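Local coordinates for protein predicted phosphatase, HAD family (PDB 3MC1) that is a predicted phosphatase of the haloacid dehalogenase (HAD) superfamily, probably a metal-dependent hydrolase of phosphate esters, with a sodium ion bound in its acidic metal site, at residues Lys86-Ile91 and Val185-Gly190; Glu20-Ser25 and Asp71-Tyr76. All blocks are in the same frame, centred on the assembly; numbering follows the deposited sequence.

Interaction 1 of 2, residues Lys86-Ile91 and Val185-Gly190; sequences KVYDGI and VTYGFG
Y187 turns an edge of its ring onto the face of Y88, a T-shaped pair with centroids 5.0 Å apart and planes at 70°. Y187 CD1 stands 3.8 Å above the plane of the Y88 ring, over its centre, while Y187 CE1 lies nearer the rim, 3.7 Å from Y88 CD2. CG of Y187 sits between the backbone N and the carbonyl carbon (chi1 60°), a crowded position that sets CG toward the 86-91 loop. The methyl V185 CG2 covers one face of that ring, offset toward the rim. At its far end the Y187 hydroxyl is hydrogen-bonded to the carbonyl of T14, and I91 CD1 packs against the same OH at 3.9 Å.

The tip of Y88 reaches on past its partner ring to F189, where Y88 OH comes within 3.3 Å of F189 CE2. A water in the plane of the Y88 ring ties the two loops together: it lies 2.9 Å from Y88 OH and donates to Y187 O. On the Y88 side, a type II turn from Y88 to I91 leads into helix 91-101, with G90 at the N-cap. Beyond F189, whose backbone N bonds D167, lies the sodium site of D10, D12 and D167, at the C-terminal end of the parallel sheet, where Rossmann-like HAD folds place their active site.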
loop_
_atom_site.group_PDB
_atom_site.type_symbol
_atom_site.label_atom_id
_atom_site.label_comp_id
_atom_site.label_asym_id
_atom_site.label_seq_id
_atom_site.Cartn_x
_atom_site.Cartn_y
_atom_site.Cartn_z
ATOM N N LYS A 86 -4.251 -12.485 0.779
ATOM C CA LYS A 86 -4.964 -12.786 2.021
ATOM C C LYS A 86 -5.143 -11.484 2.781
ATOM O O LYS A 86 -4.318 -10.586 2.672
ATOM C CB LYS A 86 -4.157 -13.746 2.908
ATOM C CG LYS A 86 -3.955 -15.142 2.350
ATOM C CD LYS A 86 -3.009 -15.977 3.228
ATOM C CE LYS A 86 -1.612 -15.362 3.299
ATOM N NZ LYS A 86 -0.629 -16.255 3.985
ATOM N N VAL A 87 -6.225 -11.379 3.544
ATOM C CA VAL A 87 -6.465 -10.190 4.359
ATOM C C VAL A 87 -5.821 -10.485 5.711
ATOM O O VAL A 87 -5.952 -11.600 6.219
ATOM C CB VAL A 87 -7.976 -9.940 4.553
ATOM C CG1 VAL A 87 -8.200 -8.806 5.543
ATOM C CG2 VAL A 87 -8.612 -9.594 3.218
ATOM N N TYR A 88 -5.105 -9.518 6.285
ATOM C CA TYR A 88 -4.466 -9.741 7.578
ATOM C C TYR A 88 -5.540 -9.976 8.632
ATOM O O TYR A 88 -6.597 -9.342 8.593
ATOM C CB TYR A 88 -3.612 -8.533 7.993
ATOM C CG TYR A 88 -2.283 -8.402 7.274
ATOM C CD1 TYR A 88 -1.223 -9.267 7.552
ATOM C CD2 TYR A 88 -2.084 -7.403 6.321
ATOM C CE1 TYR A 88 0.004 -9.136 6.893
ATOM C CE2 TYR A 88 -0.870 -7.264 5.664
ATOM C CZ TYR A 88 0.168 -8.131 5.947
ATOM O OH TYR A 88 1.355 -8.001 5.256
ATOM N N ASP A 89 -5.273 -10.894 9.560
ATOM C CA ASP A 89 -6.231 -11.179 10.623
ATOM C C ASP A 89 -6.537 -9.900 11.408
ATOM O O ASP A 89 -5.642 -9.091 11.687
ATOM C CB ASP A 89 -5.682 -12.232 11.595
ATOM C CG ASP A 89 -5.484 -13.587 10.944
ATOM O OD1 ASP A 89 -6.374 -14.016 10.175
ATOM O OD2 ASP A 89 -4.446 -14.229 11.214
ATOM N N GLY A 90 -7.805 -9.722 11.753
ATOM C CA GLY A 90 -8.209 -8.561 12.519
ATOM C C GLY A 90 -8.543 -7.327 11.709
ATOM O O GLY A 90 -9.220 -6.435 12.210
ATOM N N ILE A 91 -8.102 -7.274 10.453
ATOM C CA ILE A 91 -8.364 -6.099 9.626
ATOM C C ILE A 91 -9.835 -5.762 9.407
ATOM O O ILE A 91 -10.234 -4.621 9.603
ATOM C CB ILE A 91 -7.661 -6.193 8.243
ATOM C CG1 ILE A 91 -6.163 -5.901 8.398
ATOM C CG2 ILE A 91 -8.300 -5.200 7.267
ATOM C CD1 ILE A 91 -5.846 -4.509 8.927
ATOM N N VAL A 185 3.073 0.354 10.602
ATOM C CA VAL A 185 2.809 -0.956 11.189
ATOM C C VAL A 185 3.967 -1.870 10.813
ATOM O O VAL A 185 4.486 -1.787 9.701
ATOM C CB VAL A 185 1.470 -1.549 10.686
ATOM C CG1 VAL A 185 0.345 -0.534 10.929
ATOM C CG2 VAL A 185 1.570 -1.914 9.212
ATOM N N THR A 186 4.373 -2.734 11.742
ATOM C CA THR A 186 5.489 -3.642 11.496
ATOM C C THR A 186 5.087 -5.067 11.139
ATOM O O THR A 186 5.955 -5.912 10.940
ATOM C CB THR A 186 6.452 -3.704 12.711
ATOM O OG1 THR A 186 5.714 -4.060 13.886
ATOM C CG2 THR A 186 7.144 -2.349 12.928
ATOM N N TYR A 187 3.786 -5.345 11.063
ATOM C CA TYR A 187 3.342 -6.687 10.703
ATOM C C TYR A 187 3.354 -6.842 9.186
ATOM O O TYR A 187 3.021 -7.899 8.653
ATOM C CB TYR A 187 1.939 -6.972 11.276
ATOM C CG TYR A 187 0.836 -6.045 10.805
ATOM C CD1 TYR A 187 0.268 -6.179 9.530
ATOM C CD2 TYR A 187 0.359 -5.027 11.634
ATOM C CE1 TYR A 187 -0.751 -5.316 9.102
ATOM C CE2 TYR A 187 -0.651 -4.165 11.217
ATOM C CZ TYR A 187 -1.202 -4.308 9.957
ATOM O OH TYR A 187 -2.172 -3.422 9.557
ATOM N N GLY A 188 3.762 -5.785 8.493
ATOM C CA GLY A 188 3.798 -5.824 7.042
ATOM C C GLY A 188 5.173 -6.117 6.473
ATOM O O GLY A 188 5.873 -7.003 6.945
ATOM N N PHE A 189 5.578 -5.351 5.472
ATOM C CA PHE A 189 6.868 -5.586 4.846
ATOM C C PHE A 189 7.936 -4.553 5.180
ATOM O O PHE A 189 8.970 -4.476 4.522
ATOM C CB PHE A 189 6.649 -5.721 3.343
ATOM C CG PHE A 189 5.687 -6.818 2.994
ATOM C CD1 PHE A 189 6.121 -8.138 2.907
ATOM C CD2 PHE A 189 4.326 -6.551 2.865
ATOM C CE1 PHE A 189 5.209 -9.177 2.703
ATOM C CE2 PHE A 189 3.407 -7.579 2.662
ATOM C CZ PHE A 189 3.848 -8.893 2.583
ATOM N N GLY A 190 7.677 -3.767 6.219
ATOM C CA GLY A 190 8.630 -2.766 6.661
ATOM C C GLY A 190 9.037 -3.117 8.083
ATOM O O GLY A 190 8.290 -3.795 8.787
HETATM O O HOH W 1 3.446 -9.823 6.167
#

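Interaction 2 of 2, residues Glu20-Ser25 and Asp71-Tyr76; sequences EGITKS and DYYRDY
The carbonyl oxygen of G21 takes two bonds from S25, the helical one from S25 N at 3.0 Å and a second from the hydroxyl, S25 OG, at 2.8 Å. The two donors come from opposite faces of the carbonyl plane, with OG tilted 26° from it. This doubly gripped carbonyl belongs to helix 19-31, which packs on helix 63-81 in what is probably the helical cap, inserted after the first strand of the core as in C1-type HAD proteins. The short axis segments approach to 9.1 Å and are inclined at 133° between their N-to-C directions.

S25 is wedged between two tyrosines of the second helix. Its CB lies over one face of the Y73 ring, a CH-pi contact 3.5 Å from the centroid, displaced toward the CD1-CE1 rim. The hydroxyl, turned back along its own helix to G21 (chi1 -61°, OG beside the backbone N), meets the edge of Y76 in the ring plane. Thus one side chain touches the face of one ring and the edge of the other. The Y73 ring reaches across the interface to I22, its OH resting 3.5 Å from I22 CG2, while F77, one turn on from Y73 in helix 63-81, touches both I22 and S25.

On the outer side, Y76 crosses K24 at a slant, its CE2 near K24 CB, and its OH is hydrogen-bonded to E84. The extended K24 chain passes that hydroxyl, with CD 3.8 Å from Y76 OH, and ends in a salt bridge within its own helix, K24 NZ to E20 OE2, made through the anti lone pair of the carboxylate oxygen.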
loop_
_atom_site.group_PDB
_atom_site.type_symbol
_atom_site.label_atom_id
_atom_site.label_comp_id
_atom_site.label_asym_id
_atom_site.label_seq_id
_atom_site.Cartn_x
_atom_site.Cartn_y
_atom_site.Cartn_z
ATOM N N GLU A 20 2.744 -13.323 -1.755
ATOM C CA GLU A 20 2.769 -14.458 -2.673
ATOM C C GLU A 20 2.505 -14.061 -4.120
ATOM O O GLU A 20 3.324 -14.326 -5.001
ATOM C CB GLU A 20 1.758 -15.534 -2.258
ATOM C CG GLU A 20 1.469 -16.527 -3.387
ATOM C CD GLU A 20 0.561 -17.662 -2.979
ATOM O OE1 GLU A 20 -0.357 -17.430 -2.163
ATOM O OE2 GLU A 20 0.761 -18.786 -3.494
ATOM N N GLY A 21 1.358 -13.433 -4.359
ATOM C CA GLY A 21 1.011 -13.017 -5.711
ATOM C C GLY A 21 1.948 -11.983 -6.315
ATOM O O GLY A 21 2.258 -12.042 -7.506
ATOM N N ILE A 22 2.389 -11.021 -5.507
ATOM C CA ILE A 22 3.279 -9.976 -5.993
ATOM C C ILE A 22 4.682 -10.507 -6.294
ATOM O O ILE A 22 5.237 -10.212 -7.345
ATOM C CB ILE A 22 3.364 -8.805 -4.975
ATOM C CG1 ILE A 22 1.986 -8.143 -4.846
ATOM C CG2 ILE A 22 4.396 -7.771 -5.421
ATOM C CD1 ILE A 22 1.906 -7.064 -3.762
ATOM N N THR A 23 5.255 -11.288 -5.389
ATOM C CA THR A 23 6.599 -11.807 -5.631
ATOM C C THR A 23 6.587 -12.769 -6.813
ATOM O O THR A 23 7.558 -12.842 -7.571
ATOM C CB THR A 23 7.193 -12.505 -4.382
ATOM O OG1 THR A 23 6.318 -13.546 -3.939
ATOM C CG2 THR A 23 7.409 -11.491 -3.257
ATOM N N LYS A 24 5.483 -13.494 -6.984
ATOM C CA LYS A 24 5.370 -14.418 -8.101
ATOM C C LYS A 24 5.256 -13.664 -9.429
ATOM O O LYS A 24 5.790 -14.111 -10.443
ATOM C CB LYS A 24 4.179 -15.362 -7.899
ATOM C CG LYS A 24 4.511 -16.547 -7.010
ATOM C CD LYS A 24 3.330 -17.486 -6.799
ATOM C CE LYS A 24 3.738 -18.643 -5.890
ATOM N NZ LYS A 24 2.653 -19.641 -5.685
ATOM N N SER A 25 4.581 -12.515 -9.419
ATOM C CA SER A 25 4.438 -11.711 -10.631
ATOM C C SER A 25 5.794 -11.106 -11.007
ATOM O O SER A 25 6.135 -10.997 -12.184
ATOM C CB SER A 25 3.400 -10.593 -10.427
ATOM O OG SER A 25 2.123 -11.136 -10.137
ATOM N N ASP A 71 4.671 -4.627 -17.529
ATOM C CA ASP A 71 3.652 -5.300 -18.326
ATOM C C ASP A 71 3.681 -6.815 -18.156
ATOM O O ASP A 71 2.624 -7.444 -18.081
ATOM C CB ASP A 71 3.792 -4.929 -19.802
ATOM C CG ASP A 71 3.369 -3.509 -20.074
ATOM O OD1 ASP A 71 2.395 -3.058 -19.435
ATOM O OD2 ASP A 71 3.992 -2.843 -20.924
ATOM N N TYR A 72 4.875 -7.409 -18.095
ATOM C CA TYR A 72 4.972 -8.858 -17.905
ATOM C C TYR A 72 4.385 -9.197 -16.538
ATOM O O TYR A 72 3.649 -10.168 -16.379
ATOM C CB TYR A 72 6.424 -9.341 -17.932
ATOM C CG TYR A 72 7.105 -9.263 -19.275
ATOM C CD1 TYR A 72 6.417 -9.561 -20.449
ATOM C CD2 TYR A 72 8.453 -8.920 -19.368
ATOM C CE1 TYR A 72 7.057 -9.517 -21.688
ATOM C CE2 TYR A 72 9.103 -8.873 -20.596
ATOM C CZ TYR A 72 8.398 -9.170 -21.752
ATOM O OH TYR A 72 9.033 -9.101 -22.972
ATOM N N TYR A 73 4.755 -8.394 -15.550
ATOM C CA TYR A 73 4.276 -8.562 -14.189
ATOM C C TYR A 73 2.750 -8.628 -14.228
ATOM O O TYR A 73 2.142 -9.542 -13.668
ATOM C CB TYR A 73 4.731 -7.363 -13.353
ATOM C CG TYR A 73 4.099 -7.239 -11.981
ATOM C CD1 TYR A 73 4.819 -7.563 -10.838
ATOM C CD2 TYR A 73 2.800 -6.729 -11.824
ATOM C CE1 TYR A 73 4.277 -7.375 -9.568
ATOM C CE2 TYR A 73 2.243 -6.544 -10.556
ATOM C CZ TYR A 73 2.991 -6.865 -9.435
ATOM O OH TYR A 73 2.484 -6.644 -8.177
ATOM N N ARG A 74 2.136 -7.667 -14.916
ATOM C CA ARG A 74 0.679 -7.611 -14.994
ATOM C C ARG A 74 0.012 -8.762 -15.731
ATOM O O ARG A 74 -1.113 -9.123 -15.398
ATOM C CB ARG A 74 0.241 -6.272 -15.576
ATOM C CG ARG A 74 0.482 -5.130 -14.590
ATOM C CD ARG A 74 0.249 -3.776 -15.216
ATOM N NE ARG A 74 0.502 -2.695 -14.268
ATOM C CZ ARG A 74 0.516 -1.408 -14.598
ATOM N NH1 ARG A 74 0.295 -1.048 -15.855
ATOM N NH2 ARG A 74 0.747 -0.482 -13.678
ATOM N N ASP A 75 0.693 -9.337 -16.725
ATOM C CA ASP A 75 0.135 -10.472 -17.454
ATOM C C ASP A 75 -0.227 -11.557 -16.458
ATOM O O ASP A 75 -1.246 -12.236 -16.607
ATOM C CB ASP A 75 1.144 -11.064 -18.450
ATOM C CG ASP A 75 1.600 -10.069 -19.489
ATOM O OD1 ASP A 75 0.779 -9.238 -19.930
ATOM O OD2 ASP A 75 2.784 -10.136 -19.882
ATOM N N TYR A 76 0.625 -11.725 -15.451
ATOM C CA TYR A 76 0.410 -12.730 -14.425
ATOM C C TYR A 76 -0.422 -12.214 -13.241
ATOM O O TYR A 76 -1.276 -12.927 -12.712
ATOM C CB TYR A 76 1.749 -13.234 -13.895
ATOM C CG TYR A 76 1.607 -14.282 -12.818
ATOM C CD1 TYR A 76 1.452 -15.636 -13.141
ATOM C CD2 TYR A 76 1.578 -13.921 -11.469
ATOM C CE1 TYR A 76 1.272 -16.599 -12.143
ATOM C CE2 TYR A 76 1.398 -14.867 -10.472
ATOM C CZ TYR A 76 1.246 -16.204 -10.809
ATOM O OH TYR A 76 1.080 -17.136 -9.811
#

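Interaction 1 belongs to loops at the C-terminal end of the core sheet and interaction 2 probably to the helical cap; their centres are 20 Å apart, and their nearest atoms, about 6 Å apart, do not touch. Each contact has one side chain near the sodium site: that of F189 lies about 6 Å from the ion and that of I22 about 8 Å, with I22 also touching the metal-site residue D12. A glycerol, probably from the crystallisation liquor, lies about 4 Å from the I22 side chain and may mark a pocket. E84, backbone-bonded to G21, sits just ahead of segment 86-91, so the chain runs from helix 63-81 through E84 to the 86-91 loop.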